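Local structure of PR domain zinc finger protein 2 (Homo sapiens, 2QPW) at residues A[36-45]-A[99-107]; A[109-117]-A[124-132]. The protein is a nuclear S-adenosyl-L-methionine-dependent methyltransferase that carries out H3K9 trimethylation of histones, represented here by its SET-like PR domain. All coordinates share one frame; numbering follows the deposited sequence. Where two conformers were deposited one is given.

Contact 1 (A[36-45]-A[99-107]); sequences SAVDKTRIGV and WLRYVNWAC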
ATOM      1  N   SER A  36       5.487 -10.862  -0.598  1.00 17.09           N
ATOM      2  CA  SER A  36       5.025 -10.454   0.739  1.00 18.49           C
ATOM      3  C   SER A  36       5.128 -11.635   1.707  1.00 18.78           C
ATOM      4  O   SER A  36       4.919 -12.751   1.281  1.00 21.18           O
ATOM      5  CB  SER A  36       3.551 -10.036   0.685  1.00 16.81           C
ATOM      6  OG  SER A  36       3.120  -9.602   1.972  1.00 18.22           O
ATOM      7  N   ALA A  37       5.490 -11.405   2.960  1.00 19.07           N
ATOM      8  CA  ALA A  37       5.449 -12.502   3.966  1.00 19.64           C
ATOM      9  C   ALA A  37       4.031 -12.682   4.513  1.00 19.90           C
ATOM     10  O   ALA A  37       3.648 -13.789   4.961  1.00 20.45           O
ATOM     11  CB  ALA A  37       6.438 -12.211   5.122  1.00 19.82           C
ATOM     12  N   VAL A  38       3.256 -11.597   4.518  1.00 19.54           N
ATOM     13  CA  VAL A  38       1.824 -11.654   4.914  1.00 20.30           C
ATOM     14  C   VAL A  38       0.964 -12.517   3.946  1.00 20.45           C
ATOM     15  O   VAL A  38       0.112 -13.270   4.398  1.00 21.35           O
ATOM     16  CB  VAL A  38       1.230 -10.221   5.128  1.00 20.33           C
ATOM     17  CG1 VAL A  38      -0.222 -10.280   5.471  1.00 23.20           C
ATOM     18  CG2 VAL A  38       1.962  -9.510   6.266  1.00 20.78           C
ATOM     19  N   ASP A  39       1.219 -12.426   2.632  1.00 20.75           N
ATOM     20  CA  ASP A  39       0.567 -13.229   1.592  1.00 20.15           C
ATOM     21  C   ASP A  39       1.616 -13.502   0.511  1.00 20.15           C
ATOM     22  O   ASP A  39       1.864 -12.676  -0.364  1.00 18.46           O
ATOM     23  CB  ASP A  39      -0.673 -12.519   1.018  1.00 20.91           C
ATOM     24  CG  ASP A  39      -1.354 -13.315  -0.103  1.00 22.84           C
ATOM     25  OD1 ASP A  39      -0.881 -14.422  -0.456  1.00 24.71           O
ATOM     26  OD2 ASP A  39      -2.374 -12.830  -0.642  1.00 24.72           O
ATOM     27  N   LYS A  40       2.282 -14.659   0.599  1.00 20.43           N
ATOM     28  CA  LYS A  40       3.391 -14.910  -0.317  1.00 20.82           C
ATOM     29  C   LYS A  40       2.936 -15.149  -1.755  1.00 19.58           C
ATOM     30  O   LYS A  40       3.786 -15.270  -2.613  1.00 19.33           O
ATOM     31  CB  LYS A  40       4.314 -16.031   0.170  1.00 22.79           C
ATOM     32  CG  LYS A  40       3.619 -17.265   0.609  1.00 24.58           C
ATOM     33  CD  LYS A  40       4.650 -18.359   1.040  1.00 24.43           C
ATOM     34  CE  LYS A  40       5.207 -18.175   2.458  1.00 26.36           C
ATOM     35  NZ  LYS A  40       4.196 -18.288   3.532  1.00 29.20           N
ATOM     36  N   THR A  41       1.625 -15.176  -2.012  1.00 19.23           N
ATOM     37  CA  THR A  41       1.106 -15.314  -3.407  1.00 19.83           C
ATOM     38  C   THR A  41       1.073 -13.957  -4.134  1.00 20.45           C
ATOM     39  O   THR A  41       0.748 -13.886  -5.351  1.00 20.86           O
ATOM     40  CB  THR A  41      -0.299 -15.991  -3.483  1.00 21.91           C
ATOM     41  OG1 THR A  41      -1.304 -15.087  -3.001  1.00 22.34           O
ATOM     42  CG2 THR A  41      -0.311 -17.322  -2.696  1.00 20.93           C
ATOM     43  N   ARG A  42       1.412 -12.886  -3.394  1.00 19.35           N
ATOM     44  CA  ARG A  42       1.533 -11.527  -3.988  1.00 19.69           C
ATOM     45  C   ARG A  42       2.856 -10.797  -3.687  1.00 18.66           C
ATOM     46  O   ARG A  42       3.615 -11.192  -2.782  1.00 17.85           O
ATOM     47  CB  ARG A  42       0.298 -10.640  -3.684  1.00 21.43           C
ATOM     48  CG  ARG A  42      -0.027 -10.379  -2.239  1.00 22.42           C
ATOM     49  CD  ARG A  42      -1.069  -9.243  -2.089  1.00 24.07           C
ATOM     50  NE  ARG A  42      -0.403  -7.936  -2.276  1.00 27.04           N
ATOM     51  CZ  ARG A  42      -0.940  -6.741  -2.017  1.00 29.14           C
ATOM     52  NH1 ARG A  42      -0.220  -5.640  -2.224  1.00 30.07           N
ATOM     53  NH2 ARG A  42      -2.157  -6.633  -1.521  1.00 22.21           N
ATOM     54  N   ILE A  43       3.149  -9.755  -4.472  1.00 17.85           N
ATOM     55  CA  ILE A  43       4.339  -8.950  -4.258  1.00 16.40           C
ATOM     56  C   ILE A  43       4.052  -7.938  -3.165  1.00 17.26           C
ATOM     57  O   ILE A  43       2.936  -7.396  -3.095  1.00 17.03           O
ATOM     58  CB  ILE A  43       4.813  -8.272  -5.592  1.00 16.55           C
ATOM     59  CG1 ILE A  43       5.277  -9.357  -6.596  1.00 15.34           C
ATOM     60  CG2 ILE A  43       5.883  -7.233  -5.330  1.00 16.96           C
ATOM     61  CD1 ILE A  43       6.436 -10.294  -6.028  1.00 17.28           C
ATOM     62  N   GLY A  44       5.051  -7.709  -2.310  1.00 16.15           N
ATOM     63  CA  GLY A  44       4.993  -6.690  -1.243  1.00 14.84           C
ATOM     64  C   GLY A  44       6.231  -5.770  -1.309  1.00 15.00           C
ATOM     65  O   GLY A  44       6.989  -5.814  -2.280  1.00 15.40           O
ATOM     66  N   VAL A  45       6.372  -4.878  -0.310  1.00 13.98           N
ATOM     67  CA  VAL A  45       7.429  -3.858  -0.274  1.00 14.82           C
ATOM     68  C   VAL A  45       8.204  -4.011   1.032  1.00 15.08           C
ATOM     69  O   VAL A  45       7.592  -4.169   2.087  1.00 14.76           O
ATOM     70  CB  VAL A  45       6.822  -2.415  -0.320  1.00 14.50           C
ATOM     71  CG1 VAL A  45       7.906  -1.365  -0.429  1.00 15.71           C
ATOM     72  CG2 VAL A  45       5.812  -2.298  -1.521  1.00 15.09           C
ATOM     73  N   TRP A  99       4.565   2.190  -7.218  1.00 13.01           N
ATOM     74  CA  TRP A  99       5.000   1.144  -6.262  1.00 13.22           C
ATOM     75  C   TRP A  99       4.194   1.094  -4.951  1.00 13.10           C
ATOM     76  O   TRP A  99       4.122   0.017  -4.297  1.00 14.18           O
ATOM     77  CB  TRP A  99       6.526   1.212  -5.975  1.00 12.28           C
ATOM     78  CG  TRP A  99       6.949   2.453  -5.175  1.00 12.20           C
ATOM     79  CD1 TRP A  99       7.397   3.660  -5.692  1.00 13.60           C
ATOM     80  CD2 TRP A  99       7.012   2.582  -3.741  1.00 13.48           C
ATOM     81  NE1 TRP A  99       7.722   4.527  -4.646  1.00 14.54           N
ATOM     82  CE2 TRP A  99       7.511   3.873  -3.453  1.00 15.34           C
ATOM     83  CE3 TRP A  99       6.702   1.713  -2.649  1.00 11.20           C
ATOM     84  CZ2 TRP A  99       7.693   4.333  -2.134  1.00 13.67           C
ATOM     85  CZ3 TRP A  99       6.890   2.196  -1.337  1.00 12.17           C
ATOM     86  CH2 TRP A  99       7.374   3.472  -1.096  1.00 13.64           C
ATOM     87  N   LEU A 100       3.543   2.201  -4.577  1.00 12.45           N
ATOM     88  CA  LEU A 100       2.679   2.166  -3.347  1.00 13.28           C
ATOM     89  C   LEU A 100       1.550   1.160  -3.405  1.00 13.19           C
ATOM     90  O   LEU A 100       1.144   0.609  -2.362  1.00 13.00           O
ATOM     91  CB  LEU A 100       2.141   3.566  -2.974  1.00 12.87           C
ATOM     92  CG  LEU A 100       3.140   4.521  -2.311  1.00 13.35           C
ATOM     93  CD1 LEU A 100       4.105   5.161  -3.370  1.00 15.83           C
ATOM     94  CD2 LEU A 100       2.382   5.585  -1.575  1.00 13.27           C
ATOM     95  N   ARG A 101       1.097   0.838  -4.620  1.00 13.08           N
ATOM     96  CA  ARG A 101       0.087  -0.237  -4.828  1.00 13.07           C
ATOM     97  C   ARG A 101       0.463  -1.581  -4.160  1.00 14.26           C
ATOM     98  O   ARG A 101      -0.396  -2.339  -3.633  1.00 15.09           O
ATOM     99  CB  ARG A 101      -0.079  -0.489  -6.334  1.00 14.03           C
ATOM    100  CG  ARG A 101      -1.034  -1.684  -6.649  1.00 13.75           C
ATOM    101  CD  ARG A 101      -0.907  -2.186  -8.043  1.00 18.34           C
ATOM    102  NE  ARG A 101      -1.895  -3.215  -8.362  1.00 16.61           N
ATOM    103  CZ  ARG A 101      -1.740  -4.530  -8.210  1.00 18.24           C
ATOM    104  NH1 ARG A 101      -0.615  -5.070  -7.723  1.00 17.97           N
ATOM    105  NH2 ARG A 101      -2.716  -5.324  -8.603  1.00 18.18           N
ATOM    106  N   TYR A 102       1.751  -1.883  -4.200  1.00 12.36           N
ATOM    107  CA  TYR A 102       2.280  -3.171  -3.706  1.00 14.85           C
ATOM    108  C   TYR A 102       2.466  -3.247  -2.177  1.00 14.71           C
ATOM    109  O   TYR A 102       2.779  -4.334  -1.650  1.00 15.63           O
ATOM    110  CB  TYR A 102       3.591  -3.482  -4.443  1.00 14.63           C
ATOM    111  CG  TYR A 102       3.359  -3.745  -5.914  1.00 15.96           C
ATOM    112  CD1 TYR A 102       3.042  -5.027  -6.356  1.00 15.70           C
ATOM    113  CD2 TYR A 102       3.406  -2.696  -6.873  1.00 15.30           C
ATOM    114  CE1 TYR A 102       2.785  -5.301  -7.715  1.00 17.64           C
ATOM    115  CE2 TYR A 102       3.131  -2.952  -8.235  1.00 15.58           C
ATOM    116  CZ  TYR A 102       2.852  -4.253  -8.645  1.00 17.67           C
ATOM    117  OH  TYR A 102       2.599  -4.542  -9.956  1.00 17.50           O
ATOM    118  N   VAL A 103       2.306  -2.121  -1.459  1.00 13.31           N
ATOM    119  CA  VAL A 103       2.342  -2.147   0.032  1.00 12.73           C
ATOM    120  C   VAL A 103       1.102  -2.895   0.565  1.00 12.50           C
ATOM    121  O   VAL A 103      -0.069  -2.439   0.400  1.00 12.99           O
ATOM    122  CB  VAL A 103       2.393  -0.720   0.626  1.00 12.77           C
ATOM    123  CG1 VAL A 103       2.295  -0.728   2.171  1.00 13.80           C
ATOM    124  CG2 VAL A 103       3.646   0.042   0.126  1.00 11.35           C
ATOM    125  N   ASN A 104       1.340  -4.053   1.171  1.00 13.87           N
ATOM    126  CA  ASN A 104       0.248  -4.852   1.713  0.50 13.85           C
ATOM    127  C   ASN A 104      -0.371  -4.233   2.973  1.00 14.61           C
ATOM    128  O   ASN A 104       0.237  -3.392   3.624  1.00 14.88           O
ATOM    129  CB  ASN A 104       0.726  -6.290   1.987  0.50 14.14           C
ATOM    130  CG  ASN A 104      -0.396  -7.326   1.880  0.50 13.49           C
ATOM    131  OD1 ASN A 104      -1.573  -6.987   1.658  0.50 13.16           O
ATOM    132  ND2 ASN A 104      -0.035  -8.609   2.064  0.50 14.26           N
ATOM    133  N   TRP A 105      -1.594  -4.672   3.327  1.00 14.92           N
ATOM    134  CA  TRP A 105      -2.286  -4.179   4.515  1.00 15.73           C
ATOM    135  C   TRP A 105      -1.946  -5.064   5.737  1.00 16.01           C
ATOM    136  O   TRP A 105      -1.898  -6.303   5.635  1.00 16.34           O
ATOM    137  CB  TRP A 105      -3.800  -4.251   4.288  1.00 16.86           C
ATOM    138  CG  TRP A 105      -4.343  -3.247   3.346  1.00 16.80           C
ATOM    139  CD1 TRP A 105      -4.301  -3.287   1.965  1.00 19.43           C
ATOM    140  CD2 TRP A 105      -5.004  -2.030   3.693  1.00 15.43           C
ATOM    141  NE1 TRP A 105      -4.912  -2.169   1.444  1.00 20.96           N
ATOM    142  CE2 TRP A 105      -5.353  -1.383   2.480  1.00 19.82           C
ATOM    143  CE3 TRP A 105      -5.366  -1.436   4.910  1.00 17.71           C
ATOM    144  CZ2 TRP A 105      -6.071  -0.176   2.454  1.00 20.36           C
ATOM    145  CZ3 TRP A 105      -6.087  -0.246   4.881  1.00 19.31           C
ATOM    146  CH2 TRP A 105      -6.394   0.387   3.666  1.00 17.33           C
ATOM    147  N   ALA A 106      -1.751  -4.416   6.889  1.00 15.90           N
ATOM    148  CA  ALA A 106      -1.623  -5.102   8.158  1.00 18.40           C
ATOM    149  C   ALA A 106      -2.953  -5.782   8.487  1.00 20.77           C
ATOM    150  O   ALA A 106      -4.002  -5.300   8.069  1.00 21.30           O
ATOM    151  CB  ALA A 106      -1.249  -4.107   9.222  1.00 18.16           C
ATOM    152  N   CYS A 107      -2.891  -6.934   9.171  1.00 23.46           N
ATOM    153  CA  CYS A 107      -4.098  -7.657   9.614  0.70 25.66           C
ATOM    154  C   CYS A 107      -4.577  -7.076  10.904  1.00 25.74           C
ATOM    155  O   CYS A 107      -3.872  -7.199  11.939  1.00 28.09           O
ATOM    156  CB  CYS A 107      -3.792  -9.140   9.849  0.70 25.67           C
ATOM    157  SG  CYS A 107      -3.536  -9.979   8.361  0.70 31.67           S
TER
HETATM  158  O   HOH W   1      -2.130  -3.675  -1.167  1.00 25.28           O
HETATM  159  O   HOH W   2       4.106  -4.989   1.746  1.00 15.20           O

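Contact 2 (A[109-117]-A[124-132]); sequences GEEQNLFPL and YYKTLKPIA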
ATOM      1  N   GLY A 109      -4.387  -4.236  11.840  1.00 27.36           N
ATOM      2  CA  GLY A 109      -3.409  -3.239  12.293  1.00 27.99           C
ATOM      3  C   GLY A 109      -2.143  -3.794  12.885  1.00 28.43           C
ATOM      4  O   GLY A 109      -1.293  -3.010  13.372  1.00 30.57           O
ATOM      5  N   GLU A 110      -2.009  -5.127  12.897  1.00 29.39           N
ATOM      6  CA  GLU A 110      -0.876  -5.821  13.540  1.00 29.39           C
ATOM      7  C   GLU A 110       0.446  -5.620  12.817  1.00 28.48           C
ATOM      8  O   GLU A 110       0.616  -5.989  11.633  1.00 29.78           O
ATOM      9  CB  GLU A 110      -1.153  -7.329  13.724  1.00 29.71           C
ATOM     10  N   GLU A 111       1.405  -5.059  13.523  1.00 25.81           N
ATOM     11  CA  GLU A 111       2.690  -4.783  12.895  1.00 24.38           C
ATOM     12  C   GLU A 111       2.514  -3.700  11.824  1.00 22.21           C
ATOM     13  O   GLU A 111       3.296  -3.645  10.894  1.00 22.09           O
ATOM     14  CB  GLU A 111       3.286  -6.054  12.251  1.00 26.17           C
ATOM     15  N   GLN A 112       1.496  -2.848  11.961  1.00 20.68           N
ATOM     16  CA  GLN A 112       1.353  -1.686  11.041  1.00 18.66           C
ATOM     17  C   GLN A 112       2.553  -0.789  11.254  1.00 17.66           C
ATOM     18  O   GLN A 112       2.901  -0.506  12.419  1.00 17.36           O
ATOM     19  CB  GLN A 112       0.054  -0.897  11.356  1.00 18.38           C
ATOM     20  CG  GLN A 112      -0.009   0.557  10.783  1.00 19.32           C
ATOM     21  CD  GLN A 112      -1.235   1.372  11.248  1.00 19.66           C
ATOM     22  OE1 GLN A 112      -1.854   1.071  12.285  1.00 21.30           O
ATOM     23  NE2 GLN A 112      -1.564   2.430  10.494  1.00 16.98           N
ATOM     24  N   ASN A 113       3.190  -0.329  10.170  1.00 16.43           N
ATOM     25  CA  ASN A 113       4.230   0.701  10.299  1.00 16.14           C
ATOM     26  C   ASN A 113       4.039   1.907   9.365  1.00 16.67           C
ATOM     27  O   ASN A 113       4.912   2.798   9.324  1.00 16.62           O
ATOM     28  CB  ASN A 113       5.660   0.107  10.150  1.00 16.54           C
ATOM     29  CG  ASN A 113       5.817  -0.772   8.915  1.00 18.21           C
ATOM     30  OD1 ASN A 113       5.198  -0.517   7.895  1.00 17.94           O
ATOM     31  ND2 ASN A 113       6.666  -1.825   9.011  1.00 17.33           N
ATOM     32  N   LEU A 114       2.921   1.930   8.620  1.00 14.57           N
ATOM     33  CA  LEU A 114       2.590   3.083   7.741  1.00 14.05           C
ATOM     34  C   LEU A 114       1.170   3.539   8.025  1.00 15.50           C
ATOM     35  O   LEU A 114       0.314   2.683   8.303  1.00 15.63           O
ATOM     36  CB  LEU A 114       2.679   2.707   6.232  1.00 13.69           C
ATOM     37  CG  LEU A 114       4.099   2.405   5.670  1.00 11.02           C
ATOM     38  CD1 LEU A 114       3.965   1.879   4.228  1.00 13.30           C
ATOM     39  CD2 LEU A 114       5.054   3.609   5.648  1.00 15.30           C
ATOM     40  N   PHE A 115       0.914   4.853   7.938  1.00 15.37           N
ATOM     41  CA  PHE A 115      -0.468   5.391   8.033  1.00 15.94           C
ATOM     42  C   PHE A 115      -0.716   6.382   6.896  1.00 15.65           C
ATOM     43  O   PHE A 115       0.249   6.999   6.387  1.00 16.24           O
ATOM     44  CB  PHE A 115      -0.760   6.060   9.387  1.00 16.38           C
ATOM     45  CG  PHE A 115       0.051   7.321   9.673  1.00 18.32           C
ATOM     46  CD1 PHE A 115      -0.449   8.587   9.350  1.00 18.91           C
ATOM     47  CD2 PHE A 115       1.305   7.234  10.320  1.00 19.28           C
ATOM     48  CE1 PHE A 115       0.286   9.754   9.642  1.00 19.68           C
ATOM     49  CE2 PHE A 115       2.049   8.396  10.605  1.00 21.80           C
ATOM     50  CZ  PHE A 115       1.530   9.657  10.263  1.00 19.55           C
ATOM     51  N   PRO A 116      -1.998   6.532   6.479  1.00 15.92           N
ATOM     52  CA  PRO A 116      -2.301   7.421   5.341  1.00 16.54           C
ATOM     53  C   PRO A 116      -2.502   8.889   5.771  1.00 16.91           C
ATOM     54  O   PRO A 116      -2.995   9.170   6.860  1.00 16.97           O
ATOM     55  CB  PRO A 116      -3.602   6.824   4.776  1.00 16.14           C
ATOM     56  CG  PRO A 116      -4.325   6.323   5.990  1.00 15.93           C
ATOM     57  CD  PRO A 116      -3.219   5.861   6.977  1.00 15.55           C
ATOM     58  N   LEU A 117      -2.110   9.806   4.903  1.00 18.00           N
ATOM     59  CA  LEU A 117      -2.428  11.216   5.113  1.00 19.84           C
ATOM     60  C   LEU A 117      -2.657  11.902   3.755  1.00 19.99           C
ATOM     61  O   LEU A 117      -2.016  11.561   2.747  1.00 19.25           O
ATOM     62  CB  LEU A 117      -1.359  11.899   5.934  1.00 21.81           C
ATOM     63  CG  LEU A 117      -0.059  12.300   5.272  1.00 24.60           C
ATOM     64  CD1 LEU A 117       0.602  13.499   5.989  1.00 28.21           C
ATOM     65  CD2 LEU A 117       0.889  11.093   5.252  1.00 26.96           C
ATOM     66  N   TYR A 124      -0.734  10.013   0.688  1.00 14.95           N
ATOM     67  CA  TYR A 124       0.675   9.647   0.923  1.00 14.80           C
ATOM     68  C   TYR A 124       0.706   8.670   2.110  1.00 15.46           C
ATOM     69  O   TYR A 124      -0.239   8.635   2.916  1.00 15.93           O
ATOM     70  CB  TYR A 124       1.492  10.897   1.277  1.00 15.91           C
ATOM     71  CG  TYR A 124       1.671  11.857   0.114  1.00 16.49           C
ATOM     72  CD1 TYR A 124       2.909  11.969  -0.546  1.00 20.54           C
ATOM     73  CD2 TYR A 124       0.605  12.647  -0.336  1.00 16.71           C
ATOM     74  CE1 TYR A 124       3.063  12.870  -1.644  1.00 19.82           C
ATOM     75  CE2 TYR A 124       0.757  13.541  -1.404  1.00 19.59           C
ATOM     76  CZ  TYR A 124       1.996  13.639  -2.055  1.00 20.70           C
ATOM     77  OH  TYR A 124       2.159  14.538  -3.135  1.00 20.55           O
ATOM     78  N   TYR A 125       1.795   7.914   2.238  1.00 14.21           N
ATOM     79  CA  TYR A 125       1.979   6.977   3.363  1.00 14.49           C
ATOM     80  C   TYR A 125       3.119   7.544   4.217  1.00 15.49           C
ATOM     81  O   TYR A 125       4.171   7.947   3.660  1.00 16.94           O
ATOM     82  CB  TYR A 125       2.389   5.586   2.856  1.00 14.57           C
ATOM     83  CG  TYR A 125       1.321   4.763   2.127  1.00 13.87           C
ATOM     84  CD1 TYR A 125      -0.036   5.162   2.101  1.00 12.27           C
ATOM     85  CD2 TYR A 125       1.662   3.575   1.485  1.00 14.64           C
ATOM     86  CE1 TYR A 125      -1.014   4.366   1.460  1.00 12.13           C
ATOM     87  CE2 TYR A 125       0.702   2.780   0.850  1.00 13.98           C
ATOM     88  CZ  TYR A 125      -0.635   3.196   0.840  1.00 14.62           C
ATOM     89  OH  TYR A 125      -1.564   2.387   0.219  1.00 15.84           O
ATOM     90  N   LYS A 126       2.923   7.604   5.533  1.00 16.65           N
ATOM     91  CA  LYS A 126       3.953   8.124   6.450  1.00 18.57           C
ATOM     92  C   LYS A 126       4.316   7.017   7.443  1.00 18.22           C
ATOM     93  O   LYS A 126       3.436   6.242   7.843  1.00 16.67           O
ATOM     94  CB  LYS A 126       3.440   9.359   7.176  1.00 19.30           C
ATOM     95  CG  LYS A 126       4.506  10.063   8.002  1.00 23.89           C
ATOM     96  CD  LYS A 126       4.019  11.364   8.630  1.00 25.21           C
ATOM     97  CE  LYS A 126       4.401  12.564   7.825  1.00 33.37           C
ATOM     98  NZ  LYS A 126       4.055  13.793   8.624  1.00 37.89           N
ATOM     99  N   THR A 127       5.592   6.920   7.823  1.00 17.37           N
ATOM    100  CA  THR A 127       5.995   5.877   8.791  1.00 18.06           C
ATOM    101  C   THR A 127       5.565   6.248  10.223  1.00 19.06           C
ATOM    102  O   THR A 127       5.792   7.380  10.714  1.00 18.90           O
ATOM    103  CB  THR A 127       7.519   5.542   8.761  1.00 18.51           C
ATOM    104  OG1 THR A 127       8.259   6.718   9.084  1.00 18.59           O
ATOM    105  CG2 THR A 127       7.974   5.030   7.351  1.00 19.58           C
ATOM    106  N   LEU A 128       4.947   5.266  10.882  1.00 19.79           N
ATOM    107  CA  LEU A 128       4.358   5.392  12.207  1.00 21.82           C
ATOM    108  C   LEU A 128       5.427   5.177  13.279  1.00 21.83           C
ATOM    109  O   LEU A 128       5.302   5.630  14.429  1.00 22.67           O
ATOM    110  CB  LEU A 128       3.256   4.323  12.318  1.00 21.56           C
ATOM    111  CG  LEU A 128       2.389   4.190  13.563  1.00 25.14           C
ATOM    112  CD1 LEU A 128       1.765   5.531  13.953  1.00 26.53           C
ATOM    113  CD2 LEU A 128       1.292   3.121  13.290  1.00 24.07           C
ATOM    114  N   LYS A 129       6.464   4.429  12.901  1.00 21.20           N
ATOM    115  CA  LYS A 129       7.559   4.030  13.783  1.00 22.37           C
ATOM    116  C   LYS A 129       8.749   3.771  12.878  1.00 21.82           C
ATOM    117  O   LYS A 129       8.555   3.640  11.650  1.00 21.27           O
ATOM    118  CB  LYS A 129       7.198   2.765  14.573  1.00 21.99           C
ATOM    119  CG  LYS A 129       6.918   1.514  13.758  1.00 25.81           C
ATOM    120  CD  LYS A 129       6.057   0.544  14.580  1.00 31.80           C
ATOM    121  CE  LYS A 129       6.440  -0.894  14.319  1.00 35.65           C
ATOM    122  NZ  LYS A 129       5.869  -1.774  15.385  1.00 37.31           N
ATOM    123  N   PRO A 130       9.982   3.740  13.434  1.00 21.95           N
ATOM    124  CA  PRO A 130      11.148   3.351  12.622  1.00 21.68           C
ATOM    125  C   PRO A 130      11.024   1.958  12.000  1.00 21.61           C
ATOM    126  O   PRO A 130      10.446   1.046  12.597  1.00 22.19           O
ATOM    127  CB  PRO A 130      12.322   3.396  13.629  1.00 21.82           C
ATOM    128  CG  PRO A 130      11.821   4.267  14.745  1.00 22.23           C
ATOM    129  CD  PRO A 130      10.360   4.062  14.830  1.00 22.53           C
ATOM    130  N   ILE A 131      11.570   1.795  10.796  1.00 20.89           N
ATOM    131  CA  ILE A 131      11.555   0.484  10.131  1.00 20.11           C
ATOM    132  C   ILE A 131      12.975  -0.013   9.909  1.00 20.87           C
ATOM    133  O   ILE A 131      13.828   0.725   9.407  1.00 21.85           O
ATOM    134  CB  ILE A 131      10.749   0.501   8.797  1.00 18.85           C
ATOM    135  CG1 ILE A 131       9.312   0.964   9.079  1.00 19.36           C
ATOM    136  CG2 ILE A 131      10.663  -0.915   8.197  1.00 17.59           C
ATOM    137  CD1 ILE A 131       8.470   1.142   7.771  1.00 20.07           C
ATOM    138  N   ALA A 132      13.224  -1.251  10.321  1.00 20.57           N
ATOM    139  CA  ALA A 132      14.579  -1.861  10.166  1.00 21.30           C
ATOM    140  C   ALA A 132      14.772  -2.530   8.809  1.00 21.53           C
ATOM    141  O   ALA A 132      13.818  -3.044   8.221  1.00 20.66           O
ATOM    142  CB  ALA A 132      14.828  -2.875  11.296  1.00 23.18           C
TER

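Contact 1 (A[36-45]-A[99-107])
V45 is the main bump of segment 36-45. Its CG2 presses between the backbone and side chain of V103, 3.5 Å from V103 N and 3.6 Å from V103 CG2. V45 CG1, anti to the backbone N (chi1 -174°), lies 3.8 Å from W99 CZ3 of the indole. Branched valine fills both hollows at once. Next door, G44 lets the chains close up: its CA donates a C-H to Y102 O at 3.3 Å, while S36 CB crowds the place where a beta carbon would stand. I43 CG2 slants against Y102 CD1. From the other side N104, in the conformer described, is the bump set between S36, V38 and R42: ND2 gives S36 OG a weak bond (3.3 Å) and lies 3.7 Å from V38 CB. A bend at chi3 (-78°) swings the R42 guanidinium so that the N104 amide lies over one face, near the rim, the planes 32° apart. R42 NH1 bonds Y102 O weakly (3.3 Å) and water 1 better (2.9 Å). A second water accepts from V45 N and N104 N, joining the two backbones. Around this buried contact, I43 and V45 rest on strand 31-35, V103 and N104 touch strand 138-139, and S36 OG is also hydrogen-bonded to E136.

Contact 2 (A[109-117]-A[124-132])
F115 lies alongside K126, both side chains pointing the same way from an antiparallel hydrogen-bonded pair. F115 and K126, like L117 and Y124, exchange two N-H...O=C bonds; L128 N adds one to N113 O (2.9 Å, 171°). With F115 CG between backbone N and carbonyl carbon (chi1 65°), the ring swings to the partner strand: K126 CB sits over one face in a CH-pi contact, 4.0 Å from the centroid, and K126 CD is 3.4 Å from F115 CZ. Lysine suits this partly exposed surface because its CB, CG and CD lie along one side of the ring before the chain bends at chi3. L117 CD2 also reaches K126 CB (3.6 Å), while L128 CB meets the ring edge. On the opposite sheet face L114 forks, CD2 to T127 CG2 (3.7 Å), CD1 to Y125 CD2. N113 CG likewise takes the inner position (chi1 50°), setting the amide across I131 at about a right angle, CG 3.5 Å from I131 CD1; OD1 accepts from L138 N and ND2 donates to E136 O. Extended Q112 lays CD on L128 CD2; its NE2 donates in the amide plane to L114 O (2.9 Å) and also bonds Y141 O. In the mixed sheet, strand 56-57 flanks 122-127, and strand 138-139 flanks 104-119, V139 packing on L114 and Y125.

Both segments of contact 1 come earlier in the chain than those of contact 2, and the two centres are about 14 Å apart. Strand 104-119 belongs to both: its start takes part in contact 1, and its later part forms the hairpin of contact 2 with strand 122-127. They also touch directly, V103 CG1 packing 3.7 Å from L114 CD1 and L100 packing against Y125. Contact 1 thus ties the strand pair 31-35 and 43-47 to the mixed sheet whose two inner strands meet in contact 2. All four segments belong to the PR domain; the 99-107 sequence probably corresponds to the Asn-His-Ser-Cys region of SET methyltransferases, which in those enzymes lies beside the cofactor and in the pseudoknot.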